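Local structure of gamma-glutamyl-gamma-aminobutyrate hydrolase PuuD (Escherichia coli, 6VTV) at residues G130-L136 / H187-V193; A38-G44 / F241-I245; P64-G68 / H251-K255; F115-L121 / L221-P227; L49-A54 / D93-L99. The protein hydrolyses the gamma-glutamyl linkage of gamma-glutamyl-gamma-aminobutyrate, releasing 4-aminobutanoate and glutamate in the last step of this putrescine breakdown pathway. All coordinates share one frame; numbering follows the deposited sequence.

Contact 1: G130-L136 / H187-V193; sequences GSLHRKL and HGQGAKV. With MN (manganese (II) ion), chain D.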
# COMPACT_ATOMS: atom_id res chain seq x y z
N GLY B 130 -0.16 24.26 14.14
CA GLY B 130 -0.00 25.34 13.19
C GLY B 130 -1.19 25.47 12.26
O GLY B 130 -2.24 24.84 12.43
N SER B 131 -1.01 26.32 11.25
CA SER B 131 -2.04 26.59 10.26
C SER B 131 -1.40 26.72 8.89
O SER B 131 -0.18 26.77 8.75
CB SER B 131 -2.83 27.86 10.61
OG SER B 131 -1.98 28.99 10.64
N LEU B 132 -2.25 26.78 7.86
CA LEU B 132 -1.79 26.80 6.48
C LEU B 132 -2.38 27.97 5.73
O LEU B 132 -3.48 28.45 6.04
CB LEU B 132 -2.17 25.50 5.75
CG LEU B 132 -1.81 24.18 6.42
CD1 LEU B 132 -2.35 23.02 5.60
CD2 LEU B 132 -0.31 24.06 6.60
N HIS B 133 -1.64 28.44 4.73
CA HIS B 133 -2.19 29.31 3.69
C HIS B 133 -2.99 28.45 2.73
O HIS B 133 -2.45 27.50 2.15
CB HIS B 133 -1.09 30.05 2.95
CG HIS B 133 -0.45 31.15 3.73
ND1 HIS B 133 -1.08 32.35 3.99
CD2 HIS B 133 0.78 31.25 4.30
CE1 HIS B 133 -0.28 33.13 4.69
NE2 HIS B 133 0.86 32.49 4.89
N ARG B 134 -4.28 28.76 2.55
CA ARG B 134 -5.10 27.95 1.66
C ARG B 134 -4.93 28.32 0.20
O ARG B 134 -5.20 27.48 -0.67
CB ARG B 134 -6.57 28.06 2.07
CG ARG B 134 -6.88 27.35 3.37
CD ARG B 134 -8.14 27.89 4.04
NE ARG B 134 -9.35 27.41 3.39
CZ ARG B 134 -10.57 27.50 3.93
NH1 ARG B 134 -10.72 28.03 5.13
NH2 ARG B 134 -11.62 27.05 3.26
N LYS B 135 -4.47 29.54 -0.09
CA LYS B 135 -4.26 30.01 -1.47
C LYS B 135 -3.00 30.88 -1.47
O LYS B 135 -3.08 32.08 -1.23
CB LYS B 135 -5.47 30.77 -1.99
CG LYS B 135 -6.74 29.95 -2.11
CD LYS B 135 -6.68 28.99 -3.28
CE LYS B 135 -6.90 29.70 -4.60
NZ LYS B 135 -6.76 28.77 -5.76
N LEU B 136 -1.85 30.25 -1.73
CA LEU B 136 -0.61 31.01 -1.84
C LEU B 136 -0.68 32.03 -2.97
O LEU B 136 -0.07 33.10 -2.88
CB LEU B 136 0.57 30.07 -2.05
CG LEU B 136 0.94 29.13 -0.90
CD1 LEU B 136 2.00 28.13 -1.34
CD2 LEU B 136 1.41 29.91 0.32
N HIS B 187 2.98 23.14 -5.05
CA HIS B 187 2.04 23.30 -3.95
C HIS B 187 1.35 24.65 -4.04
O HIS B 187 1.99 25.68 -4.30
CB HIS B 187 2.75 23.16 -2.59
CG HIS B 187 3.87 24.13 -2.39
ND1 HIS B 187 3.80 25.18 -1.50
CD2 HIS B 187 5.10 24.20 -2.95
CE1 HIS B 187 4.94 25.85 -1.52
NE2 HIS B 187 5.74 25.28 -2.39
N GLY B 188 0.03 24.64 -3.85
CA GLY B 188 -0.76 25.86 -3.82
C GLY B 188 -1.08 26.29 -2.40
O GLY B 188 -1.62 27.37 -2.17
N GLN B 189 -0.75 25.43 -1.44
CA GLN B 189 -0.88 25.73 -0.03
C GLN B 189 0.50 25.70 0.62
O GLN B 189 1.46 25.15 0.07
CB GLN B 189 -1.82 24.74 0.67
CG GLN B 189 -3.22 24.70 0.09
CD GLN B 189 -4.24 24.10 1.04
OE1 GLN B 189 -3.88 23.42 2.00
NE2 GLN B 189 -5.52 24.36 0.78
N GLY B 190 0.60 26.33 1.79
CA GLY B 190 1.87 26.39 2.48
C GLY B 190 1.67 26.74 3.94
O GLY B 190 0.57 27.06 4.38
N ALA B 191 2.78 26.68 4.68
CA ALA B 191 2.73 26.97 6.11
C ALA B 191 2.42 28.44 6.34
O ALA B 191 3.03 29.32 5.73
CB ALA B 191 4.06 26.60 6.76
N LYS B 192 1.46 28.71 7.23
CA LYS B 192 1.13 30.07 7.62
C LYS B 192 1.71 30.35 9.00
O LYS B 192 2.69 31.10 9.13
CB LYS B 192 -0.38 30.29 7.61
CG LYS B 192 -0.80 31.72 7.95
CD LYS B 192 -2.21 32.00 7.47
CE LYS B 192 -3.22 31.08 8.14
NZ LYS B 192 -4.60 31.28 7.60
N VAL B 193 1.12 29.76 10.02
CA VAL B 193 1.64 29.83 11.39
C VAL B 193 2.31 28.50 11.70
O VAL B 193 1.74 27.43 11.46
CB VAL B 193 0.52 30.13 12.40
CG1 VAL B 193 0.94 29.74 13.80
CG2 VAL B 193 0.14 31.60 12.34
MN MN D . 7.73 26.03 -3.03
O HOH W 1 -5.65 30.16 5.00
O HOH W 2 8.67 23.94 -2.81
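A single water sits in the grip of three groups: it accepts from Lys192 NZ at 3.0 Å, accepts from Arg134 N, and donates to Leu132 O. Lys192 NZ also makes a salt bridge to Glu85, whose other carboxylate oxygen pairs with Arg134; the guanidinium also bonds Asn86 O and Glu89. With CG anti to the backbone N (chi1 -177°) and a bend at chi3, the aliphatic part of Lys192 passes across the ring of His133 at about a right angle. Its CG stands over the face, 3.7 Å from the ring centroid, in a CH-pi contact. Ala191 O meets the same ring at its edge, 3.3 Å from His133 CD2. The backbones pair antiparallel: His133 N donates to Gly190 O at 2.6 Å, and Gly190 N returns a longer bond to His133 O. Further along, both Lys192 and Val193 face Ser131: Ser131 N donates to Val193 O, Lys192 N to Ser131 O, and Val193 N to Ser131 OG at 3.3 Å. At the other end Leu136 N reaches Gly188 O at 2.9 Å in a nearly straight bond, 174°. Leu136 CD1 packs obliquely against the ring of His187. That ring is fixed in rotation because its ND1 donates, within the ring plane, to Gln189 O at 2.8 Å, which directs NE2 to the manganese ion at 2.2 Å. His145, His161, Ser185, Glu210 and a water complete the metal site. The whole is a two-stranded antiparallel ribbon with a classic beta bulge, continuous at one end with a metal-binding histidine.

Contact 2: A38-G44 / F241-I245; sequences AIIHAGG and FEGFI
Ala38 presses its methyl group onto the ring of Phe241, CB lying 3.6 Å from the ring centroid and only slightly off the normal, a CH-pi contact over one face. Phe241 offers that face because its CG stands beside the backbone N (chi1 -78°), which turns the ring toward the other helix; Phe115 meets it edge-to-face. Ile39 works differently. Its CG1 lies beside the backbone N, the chain bends again at chi2, and CD1 ends in the plane of the Phe244 ring, 3.8 Å from CE2, while also lying near the edge of the Phe241 ring. One methyl group thus touches both aromatics. A turn later, Ala42 CB is wedged between two partners, 3.7 Å from Phe241 CB and equally near Ile245 CG1. Ile245 keeps its CG1 branch beside the backbone N (chi1 -65°), and CD1 reaches Gly44 CA at 3.8 Å. Gly43 has a positive phi and closes the helix in a Schellman motif, with Gly44 N bonded to Ile39 O at 2.9 Å. The short axes cross at -68° and approach to 9.2 Å, with Ala38 and Ala42 facing Phe241 and Ile245. Ile14 and Tyr70, on strands of the sheet, add to the core beside Ile39. No hydrogen bond joins the two segments, so their cohesion rests on van der Waals and CH-pi contacts among buried apolar groups, while Ala42 N, Gly43 N and Gly44 N bond back into helix 33-42 and Ile245 N bonds Phe241 O.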
# COMPACT_ATOMS: atom_id res chain seq x y z
N ALA B 38 12.39 6.01 -3.77
CA ALA B 38 13.36 6.80 -3.01
C ALA B 38 13.71 6.12 -1.69
O ALA B 38 14.87 6.13 -1.27
CB ALA B 38 12.81 8.20 -2.76
N ILE B 39 12.71 5.53 -1.02
CA ILE B 39 12.97 4.81 0.23
C ILE B 39 13.83 3.59 -0.04
O ILE B 39 14.79 3.30 0.69
CB ILE B 39 11.65 4.44 0.92
CG1 ILE B 39 11.01 5.67 1.55
CG2 ILE B 39 11.88 3.37 1.97
CD1 ILE B 39 11.72 6.16 2.79
N ILE B 40 13.50 2.85 -1.10
CA ILE B 40 14.27 1.65 -1.46
C ILE B 40 15.73 2.00 -1.70
O ILE B 40 16.64 1.36 -1.16
CB ILE B 40 13.65 0.98 -2.70
CG1 ILE B 40 12.25 0.43 -2.39
CG2 ILE B 40 14.56 -0.13 -3.22
CD1 ILE B 40 12.26 -0.81 -1.53
N HIS B 41 15.98 3.04 -2.51
CA HIS B 41 17.35 3.41 -2.85
C HIS B 41 18.15 3.82 -1.62
O HIS B 41 19.37 3.63 -1.59
CB HIS B 41 17.34 4.54 -3.88
CG HIS B 41 18.69 4.85 -4.45
ND1 HIS B 41 19.51 5.82 -3.93
CD2 HIS B 41 19.35 4.32 -5.50
CE1 HIS B 41 20.63 5.88 -4.63
NE2 HIS B 41 20.56 4.98 -5.59
N ALA B 42 17.48 4.36 -0.60
CA ALA B 42 18.15 4.79 0.62
C ALA B 42 18.32 3.67 1.64
O ALA B 42 18.96 3.89 2.67
CB ALA B 42 17.39 5.96 1.26
N GLY B 43 17.78 2.49 1.38
CA GLY B 43 17.95 1.36 2.26
C GLY B 43 16.79 1.03 3.16
O GLY B 43 16.96 0.27 4.12
N GLY B 44 15.60 1.56 2.89
CA GLY B 44 14.45 1.28 3.71
C GLY B 44 13.59 0.15 3.17
O GLY B 44 13.64 -0.20 1.99
N PHE B 241 17.06 11.50 2.19
CA PHE B 241 16.59 10.14 2.42
C PHE B 241 17.64 9.31 3.16
O PHE B 241 17.29 8.46 3.99
CB PHE B 241 16.21 9.48 1.10
CG PHE B 241 14.87 9.93 0.57
CD1 PHE B 241 13.69 9.41 1.08
CD2 PHE B 241 14.80 10.87 -0.44
CE1 PHE B 241 12.46 9.83 0.59
CE2 PHE B 241 13.58 11.29 -0.93
CZ PHE B 241 12.41 10.78 -0.42
N GLU B 242 18.92 9.55 2.88
CA GLU B 242 19.97 8.85 3.62
C GLU B 242 19.92 9.21 5.10
O GLU B 242 20.07 8.34 5.96
CB GLU B 242 21.34 9.17 3.02
CG GLU B 242 21.76 8.24 1.87
CD GLU B 242 22.91 8.82 1.08
OE1 GLU B 242 23.28 8.28 0.01
OE2 GLU B 242 23.45 9.85 1.55
N GLY B 243 19.68 10.49 5.41
CA GLY B 243 19.60 10.90 6.80
C GLY B 243 18.38 10.34 7.51
O GLY B 243 18.44 10.02 8.70
N PHE B 244 17.26 10.23 6.80
CA PHE B 244 16.07 9.62 7.38
C PHE B 244 16.32 8.16 7.75
O PHE B 244 16.01 7.73 8.87
CB PHE B 244 14.90 9.73 6.40
CG PHE B 244 13.66 9.01 6.83
CD1 PHE B 244 13.18 9.15 8.12
CD2 PHE B 244 12.97 8.20 5.95
CE1 PHE B 244 12.04 8.49 8.53
CE2 PHE B 244 11.82 7.54 6.35
CZ PHE B 244 11.36 7.68 7.64
N ILE B 245 16.88 7.38 6.83
CA ILE B 245 17.13 5.97 7.09
C ILE B 245 18.15 5.80 8.20
O ILE B 245 18.03 4.90 9.05
CB ILE B 245 17.56 5.26 5.79
CG1 ILE B 245 16.42 5.28 4.77
CG2 ILE B 245 17.97 3.83 6.08
CD1 ILE B 245 15.13 4.66 5.28

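Contact 3: P64-G68 / H251-K255; sequences PKLDG and HIAEK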
# COMPACT_ATOMS: atom_id res chain seq x y z
N PRO B 64 4.92 -0.53 17.10
CA PRO B 64 6.19 -1.17 17.50
C PRO B 64 6.93 -1.83 16.34
O PRO B 64 8.14 -2.05 16.46
CB PRO B 64 5.74 -2.21 18.53
CG PRO B 64 4.47 -1.68 19.07
CD PRO B 64 3.80 -1.02 17.91
N LYS B 65 6.25 -2.15 15.25
CA LYS B 65 6.87 -2.79 14.10
C LYS B 65 7.37 -1.79 13.06
O LYS B 65 7.96 -2.20 12.06
CB LYS B 65 5.89 -3.77 13.46
CG LYS B 65 5.59 -4.97 14.34
CD LYS B 65 4.27 -5.63 13.99
CE LYS B 65 4.01 -6.83 14.88
NZ LYS B 65 2.61 -7.32 14.77
N LEU B 66 7.16 -0.49 13.28
CA LEU B 66 7.61 0.54 12.36
C LEU B 66 8.85 1.22 12.92
O LEU B 66 8.86 1.65 14.08
CB LEU B 66 6.51 1.58 12.12
CG LEU B 66 5.18 1.05 11.59
CD1 LEU B 66 4.14 2.15 11.57
CD2 LEU B 66 5.36 0.46 10.20
N ASP B 67 9.90 1.30 12.10
CA ASP B 67 11.11 2.02 12.47
C ASP B 67 11.12 3.45 11.96
O ASP B 67 12.03 4.21 12.32
CB ASP B 67 12.35 1.28 11.95
CG ASP B 67 12.35 -0.20 12.32
OD1 ASP B 67 12.17 -0.51 13.52
OD2 ASP B 67 12.54 -1.04 11.42
N GLY B 68 10.15 3.83 11.14
CA GLY B 68 10.06 5.18 10.63
C GLY B 68 8.72 5.41 9.97
O GLY B 68 8.07 4.47 9.51
N HIS B 251 17.16 4.83 15.62
CA HIS B 251 15.98 4.51 16.42
C HIS B 251 15.94 3.04 16.78
O HIS B 251 15.54 2.68 17.90
CB HIS B 251 14.71 4.91 15.65
CG HIS B 251 13.45 4.47 16.31
ND1 HIS B 251 13.11 4.82 17.60
CD2 HIS B 251 12.43 3.70 15.86
CE1 HIS B 251 11.94 4.29 17.91
NE2 HIS B 251 11.51 3.60 16.87
N ILE B 252 16.36 2.17 15.86
CA ILE B 252 16.45 0.74 16.17
C ILE B 252 17.50 0.50 17.24
O ILE B 252 17.27 -0.25 18.20
CB ILE B 252 16.76 -0.06 14.89
CG1 ILE B 252 15.58 0.03 13.91
CG2 ILE B 252 17.07 -1.51 15.23
CD1 ILE B 252 15.86 -0.63 12.57
N ALA B 253 18.66 1.13 17.10
CA ALA B 253 19.70 1.00 18.12
C ALA B 253 19.26 1.62 19.44
O ALA B 253 19.55 1.08 20.51
CB ALA B 253 21.00 1.64 17.63
N GLU B 254 18.56 2.76 19.38
CA GLU B 254 18.07 3.38 20.61
C GLU B 254 16.98 2.55 21.27
O GLU B 254 16.79 2.64 22.48
CB GLU B 254 17.55 4.79 20.31
CG GLU B 254 18.65 5.82 20.09
CD GLU B 254 19.35 6.22 21.37
OE1 GLU B 254 18.66 6.69 22.31
OE2 GLU B 254 20.58 6.06 21.45
N LYS B 255 16.26 1.74 20.49
CA LYS B 255 15.21 0.88 21.03
C LYS B 255 15.74 -0.23 21.92
O LYS B 255 14.95 -1.05 22.39
CB LYS B 255 14.38 0.28 19.89
CG LYS B 255 13.01 0.90 19.77
CD LYS B 255 12.10 0.09 18.87
CE LYS B 255 12.53 0.17 17.41
NZ LYS B 255 11.38 -0.08 16.50
O HOH W 3 9.21 1.91 16.65
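Asp67 swings its carboxylate to the side of its own backbone N (chi1 -51°), and Lys255 bends at its third torsion (-70°), so that the two side chains meet at about a right angle. Lys255 NZ then lies 3.1 Å from Asp67 OD1, nearly along the C-O axis of that oxygen, in a salt bridge. The lysine is poorly ordered, so this bridge is probably not rigid. The aspartate has a second partner: OD2 accepts from Val13 N. Ile252 crosses obliquely over one face of the carboxylate, its CG1 3.5 Å from Asp67 OD1 and its CD1 against OD2. A water links Leu66 O, Lys255 NZ and His251 NE2: it donates to Leu66 O at 2.6 Å, accepts from Lys255 NZ, and lies in the ring plane of His251, 2.9 Å from NE2. His251 CD2 also packs near Asp67 O, 3.6 Å away. Here the C-terminal end of helix 235-254 meets the loop that leads from helix 56-62 into strand 68-71, with Pro12 against Asp67, Pro113 against His251, and Lys65 turned outward onto Val13 of the second subunit.

Contact 4: F115-L121 / L221-P227; sequences FAICRGL and LGVQWHP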
# COMPACT_ATOMS: atom_id res chain seq x y z
N PHE B 115 9.67 11.43 8.18
CA PHE B 115 10.08 12.21 7.02
C PHE B 115 8.83 12.52 6.21
O PHE B 115 8.15 11.60 5.73
CB PHE B 115 11.11 11.47 6.17
CG PHE B 115 11.69 12.31 5.07
CD1 PHE B 115 11.99 13.64 5.28
CD2 PHE B 115 11.94 11.76 3.82
CE1 PHE B 115 12.53 14.42 4.26
CE2 PHE B 115 12.47 12.53 2.80
CZ PHE B 115 12.77 13.86 3.02
N ALA B 116 8.53 13.81 6.05
CA ALA B 116 7.29 14.26 5.44
C ALA B 116 7.59 15.11 4.21
O ALA B 116 8.52 15.92 4.22
CB ALA B 116 6.46 15.06 6.45
N ILE B 117 6.80 14.92 3.16
CA ILE B 117 7.01 15.57 1.87
C ILE B 117 5.74 16.31 1.47
O ILE B 117 4.66 15.72 1.44
CB ILE B 117 7.40 14.55 0.79
CG1 ILE B 117 8.78 13.95 1.08
CG2 ILE B 117 7.38 15.20 -0.60
CD1 ILE B 117 9.24 12.94 0.05
N CYS B 118 5.89 17.61 1.17
CA CYS B 118 4.83 18.45 0.63
C CYS B 118 3.59 18.43 1.52
O CYS B 118 3.54 19.15 2.52
CB CYS B 118 4.48 18.03 -0.80
SG CYS B 118 3.34 19.14 -1.67
N ARG B 119 2.58 17.63 1.16
CA ARG B 119 1.41 17.51 2.03
C ARG B 119 1.80 17.00 3.41
O ARG B 119 1.16 17.36 4.41
CB ARG B 119 0.36 16.59 1.40
CG ARG B 119 -0.97 16.60 2.13
CD ARG B 119 -1.69 15.28 1.96
NE ARG B 119 -3.14 15.46 1.88
CZ ARG B 119 -3.96 15.38 2.92
NH1 ARG B 119 -3.49 15.12 4.13
NH2 ARG B 119 -5.27 15.55 2.74
N GLY B 120 2.83 16.16 3.49
CA GLY B 120 3.29 15.69 4.78
C GLY B 120 3.79 16.81 5.67
O GLY B 120 3.51 16.83 6.87
N LEU B 121 4.56 17.74 5.09
CA LEU B 121 4.98 18.92 5.86
C LEU B 121 3.78 19.69 6.38
O LEU B 121 3.74 20.09 7.54
CB LEU B 121 5.87 19.82 4.99
CG LEU B 121 6.19 21.21 5.55
CD1 LEU B 121 7.62 21.61 5.23
CD2 LEU B 121 5.23 22.28 5.01
N LEU B 221 11.30 15.45 10.35
CA LEU B 221 11.60 16.46 9.35
C LEU B 221 10.52 16.50 8.27
O LEU B 221 10.04 15.46 7.82
CB LEU B 221 12.97 16.19 8.70
CG LEU B 221 13.35 17.04 7.49
CD1 LEU B 221 13.61 18.48 7.90
CD2 LEU B 221 14.56 16.45 6.78
N GLY B 222 10.15 17.71 7.87
CA GLY B 222 9.25 17.89 6.75
C GLY B 222 9.83 18.88 5.76
O GLY B 222 10.47 19.86 6.15
N VAL B 223 9.62 18.61 4.48
CA VAL B 223 10.03 19.51 3.41
C VAL B 223 8.83 19.77 2.50
O VAL B 223 7.98 18.90 2.31
CB VAL B 223 11.23 18.95 2.59
CG1 VAL B 223 12.41 18.67 3.51
CG2 VAL B 223 10.83 17.69 1.83
N GLN B 224 8.77 20.99 1.97
CA GLN B 224 7.65 21.38 1.12
C GLN B 224 7.83 20.96 -0.33
O GLN B 224 6.84 20.79 -1.04
CB GLN B 224 7.44 22.90 1.21
CG GLN B 224 6.25 23.43 0.43
CD GLN B 224 4.92 22.92 0.95
OE1 GLN B 224 4.39 23.42 1.94
NE2 GLN B 224 4.38 21.91 0.27
N TRP B 225 9.07 20.76 -0.77
CA TRP B 225 9.34 20.34 -2.14
C TRP B 225 9.23 18.82 -2.25
O TRP B 225 8.78 18.14 -1.32
CB TRP B 225 10.70 20.87 -2.60
CG TRP B 225 11.86 20.39 -1.79
CD1 TRP B 225 12.66 19.32 -2.05
CD2 TRP B 225 12.39 21.00 -0.60
NE1 TRP B 225 13.64 19.21 -1.09
CE2 TRP B 225 13.49 20.23 -0.19
CE3 TRP B 225 12.02 22.11 0.17
CZ2 TRP B 225 14.24 20.53 0.95
CZ3 TRP B 225 12.77 22.42 1.29
CH2 TRP B 225 13.86 21.63 1.68
N HIS B 226 9.64 18.27 -3.39
CA HIS B 226 9.49 16.85 -3.70
C HIS B 226 10.86 16.24 -3.93
O HIS B 226 11.32 16.12 -5.07
CB HIS B 226 8.59 16.65 -4.92
CG HIS B 226 7.13 16.80 -4.63
ND1 HIS B 226 6.26 15.73 -4.66
CD2 HIS B 226 6.39 17.88 -4.31
CE1 HIS B 226 5.04 16.16 -4.37
NE2 HIS B 226 5.10 17.46 -4.15
N PRO B 227 11.55 15.82 -2.86
CA PRO B 227 12.85 15.16 -3.03
C PRO B 227 12.75 13.73 -3.55
O PRO B 227 13.77 13.16 -3.94
CB PRO B 227 13.45 15.20 -1.62
CG PRO B 227 12.26 15.18 -0.72
CD PRO B 227 11.15 15.91 -1.44
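Ile117 lays its CG2 methyl over one face of the His226 ring, 4.2 Å above the ring plane and offset toward the rim. Its other branch runs to the proline that follows, CD1 coming 3.8 Å from Pro227 CD. On the same face of the sheet Phe115 and Leu221 lie side by side and point the same way, with Phe115 CE1 3.8 Å from Leu221 CD2, while the phenyl tip slides past Pro227. Two neighbouring parallel strands carry these groups. Ala116 N donates to Leu221 O, Val223 N to Ala116 O, and Cys118 N to Val223 O at 2.7 Å. Cys118 follows the strand at once and takes the N-cap position of the next helix with a positive phi (55°), the backbone strain of the nucleophile elbow known from class I glutamine amidotransferases. Its SG points anti to the backbone N (chi1 -172°) and stands 3.5 Å from His226 NE2. Gln224, bent at chi2 (64°), brings its NE2 equally close to SG and its OE1 within 3.4 Å of Leu121 CD2; Gln122 weakly bonds that oxygen. Leu121 in turn rests its CD1 against Gly222 O. Beyond the imidazole, His226 ND1 is hydrogen-bonded to Glu228, and Tyr157 meets the ring edge-to-face. With sulfur, imidazole and carboxylate in this succession, the geometry is consistent with a Cys-His-Glu triad, in which Cys118 would be the nucleophile and His226 its partner, oriented by Glu228.

Contact 5: L49-A54 / D93-L99; sequences LPHALA and DPGRDLL
The ring of His51 lies flat on the first turn of helix 94-109, with Gly95 C and Arg96 N over one of its faces. Its CE1 comes 3.2 Å from Arg96 N and 3.3 Å from Asp93 OD2, the carboxylate plane turned 57° from the ring. His51 NE2 lies 3.4 Å from Arg96 CB, and Leu99 CD2 stands at the ring edge. Leu99, its CG anti to the backbone N (chi1 177°), packs CD1 on the 3-10 turn at Ala54, 3.7 Å from Ala54 N, and CD2 on Leu49 and Pro50, 3.5 Å from Leu49 O and Pro50 O. Ala54 CB rests on the helix backbone at Leu99 CA.

A second shell sets these groups. Asp93 is the helix N-cap: its OD2 accepts from Arg96 N at 3.1 Å, a nearly straight bond that meets the oxygen from above the carboxylate plane. Its OD1 accepts from Arg20 N, on strand 13-23. The rotation of His51 is fixed by a bond from NE2 to Met18 O, on the same strand, and its backbone N binds Gln29. The Arg96 side chain leads away to Pro72 O and a salt bridge with Glu123, while Pro50 and Leu53 pack on Leu36 and Leu45 of the second subunit.

No hydrogen bond spans the two segments. His51 NE2, Asp93 OD1 and the Arg96 guanidinium are paired outside, leaving apolar packing and a ring laid on a peptide to join them, and the N-H groups of the first turn would probably favour the negative charge of Asp93.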
# COMPACT_ATOMS: atom_id res chain seq x y z
N LEU B 49 0.43 1.94 4.37
CA LEU B 49 -0.54 1.91 5.46
C LEU B 49 -1.89 2.41 4.99
O LEU B 49 -2.03 3.61 4.69
CB LEU B 49 -0.03 2.75 6.63
CG LEU B 49 1.41 2.48 7.08
CD1 LEU B 49 1.83 3.48 8.15
CD2 LEU B 49 1.57 1.05 7.57
N PRO B 50 -2.91 1.56 4.92
CA PRO B 50 -4.25 2.04 4.55
C PRO B 50 -4.87 2.89 5.65
O PRO B 50 -4.49 2.83 6.82
CB PRO B 50 -5.05 0.75 4.35
CG PRO B 50 -4.05 -0.37 4.33
CD PRO B 50 -2.87 0.11 5.11
N HIS B 51 -5.87 3.69 5.25
CA HIS B 51 -6.51 4.62 6.16
C HIS B 51 -7.27 3.92 7.28
O HIS B 51 -7.48 4.51 8.34
CB HIS B 51 -7.47 5.53 5.38
CG HIS B 51 -6.79 6.42 4.39
ND1 HIS B 51 -7.47 7.15 3.45
CD2 HIS B 51 -5.47 6.69 4.20
CE1 HIS B 51 -6.62 7.83 2.71
NE2 HIS B 51 -5.40 7.57 3.14
N ALA B 52 -7.68 2.66 7.07
CA ALA B 52 -8.38 1.93 8.12
C ALA B 52 -7.49 1.69 9.34
O ALA B 52 -8.01 1.45 10.43
CB ALA B 52 -8.90 0.59 7.58
N LEU B 53 -6.17 1.75 9.17
CA LEU B 53 -5.25 1.57 10.29
C LEU B 53 -5.28 2.73 11.27
O LEU B 53 -4.67 2.63 12.34
CB LEU B 53 -3.83 1.37 9.76
CG LEU B 53 -3.64 0.11 8.91
CD1 LEU B 53 -2.17 -0.10 8.60
CD2 LEU B 53 -4.23 -1.10 9.61
N ALA B 54 -5.97 3.82 10.94
CA ALA B 54 -6.12 4.92 11.88
C ALA B 54 -6.92 4.52 13.11
O ALA B 54 -6.93 5.25 14.10
CB ALA B 54 -6.79 6.12 11.19
N ASP B 93 -9.01 14.73 1.40
CA ASP B 93 -8.82 13.31 1.70
C ASP B 93 -8.98 13.14 3.20
O ASP B 93 -7.99 13.02 3.94
CB ASP B 93 -7.45 12.83 1.21
CG ASP B 93 -7.30 11.32 1.28
OD1 ASP B 93 -6.37 10.79 0.64
OD2 ASP B 93 -8.11 10.65 1.96
N PRO B 94 -10.22 13.14 3.69
CA PRO B 94 -10.43 13.04 5.14
C PRO B 94 -9.85 11.78 5.76
O PRO B 94 -9.40 11.82 6.91
CB PRO B 94 -11.96 13.08 5.27
CG PRO B 94 -12.43 13.77 4.02
CD PRO B 94 -11.49 13.29 2.96
N GLY B 95 -9.83 10.67 5.02
CA GLY B 95 -9.25 9.45 5.56
C GLY B 95 -7.76 9.58 5.81
O GLY B 95 -7.26 9.16 6.85
N ARG B 96 -7.03 10.17 4.86
CA ARG B 96 -5.60 10.39 5.07
C ARG B 96 -5.36 11.38 6.20
O ARG B 96 -4.45 11.19 7.01
CB ARG B 96 -4.94 10.89 3.78
CG ARG B 96 -3.64 11.64 4.04
CD ARG B 96 -2.57 11.33 3.01
NE ARG B 96 -1.30 11.92 3.40
CZ ARG B 96 -0.20 11.92 2.65
NH1 ARG B 96 -0.21 11.35 1.46
NH2 ARG B 96 0.91 12.48 3.11
N ASP B 97 -6.18 12.44 6.28
CA ASP B 97 -6.10 13.36 7.40
C ASP B 97 -6.20 12.62 8.73
O ASP B 97 -5.40 12.85 9.64
CB ASP B 97 -7.23 14.40 7.31
CG ASP B 97 -6.94 15.48 6.29
OD1 ASP B 97 -5.85 15.47 5.69
OD2 ASP B 97 -7.82 16.36 6.11
N LEU B 98 -7.17 11.71 8.84
CA LEU B 98 -7.35 10.96 10.08
C LEU B 98 -6.11 10.13 10.41
O LEU B 98 -5.61 10.17 11.54
CB LEU B 98 -8.58 10.05 9.95
CG LEU B 98 -9.25 9.59 11.24
CD1 LEU B 98 -9.86 10.77 11.99
CD2 LEU B 98 -10.30 8.54 10.93
N LEU B 99 -5.60 9.39 9.42
CA LEU B 99 -4.43 8.55 9.66
C LEU B 99 -3.18 9.38 9.92
O LEU B 99 -2.38 9.06 10.80
CB LEU B 99 -4.21 7.60 8.48
CG LEU B 99 -2.98 6.70 8.57
CD1 LEU B 99 -3.06 5.78 9.78
CD2 LEU B 99 -2.80 5.88 7.29

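Overall arrangement
Contact 4, about 3 Å from the chain centre, lies within the mixed sheet, pairing its parallel strands 114-117 and 220-223; the others lie around it. Contact 2 packs helices 33-42 and 235-254 beside it, centres about 14 Å away, and contact 3 takes the far end of helix 235-254. Contact 1, a separate antiparallel ribbon, lies on the opposite side of the chain's centre from contacts 2 and 3. Contact 5 joins contact 4 by the Arg119 to Asp97 salt bridge. Along the chain contact 5 closes before contacts 4 and 1 open, contact 1 nests inside contact 4 and that inside contact 2, and contact 3 crosses contacts 2 and 5. Contacts 1 and 4 touch, so the manganese site lies beside the predicted active site.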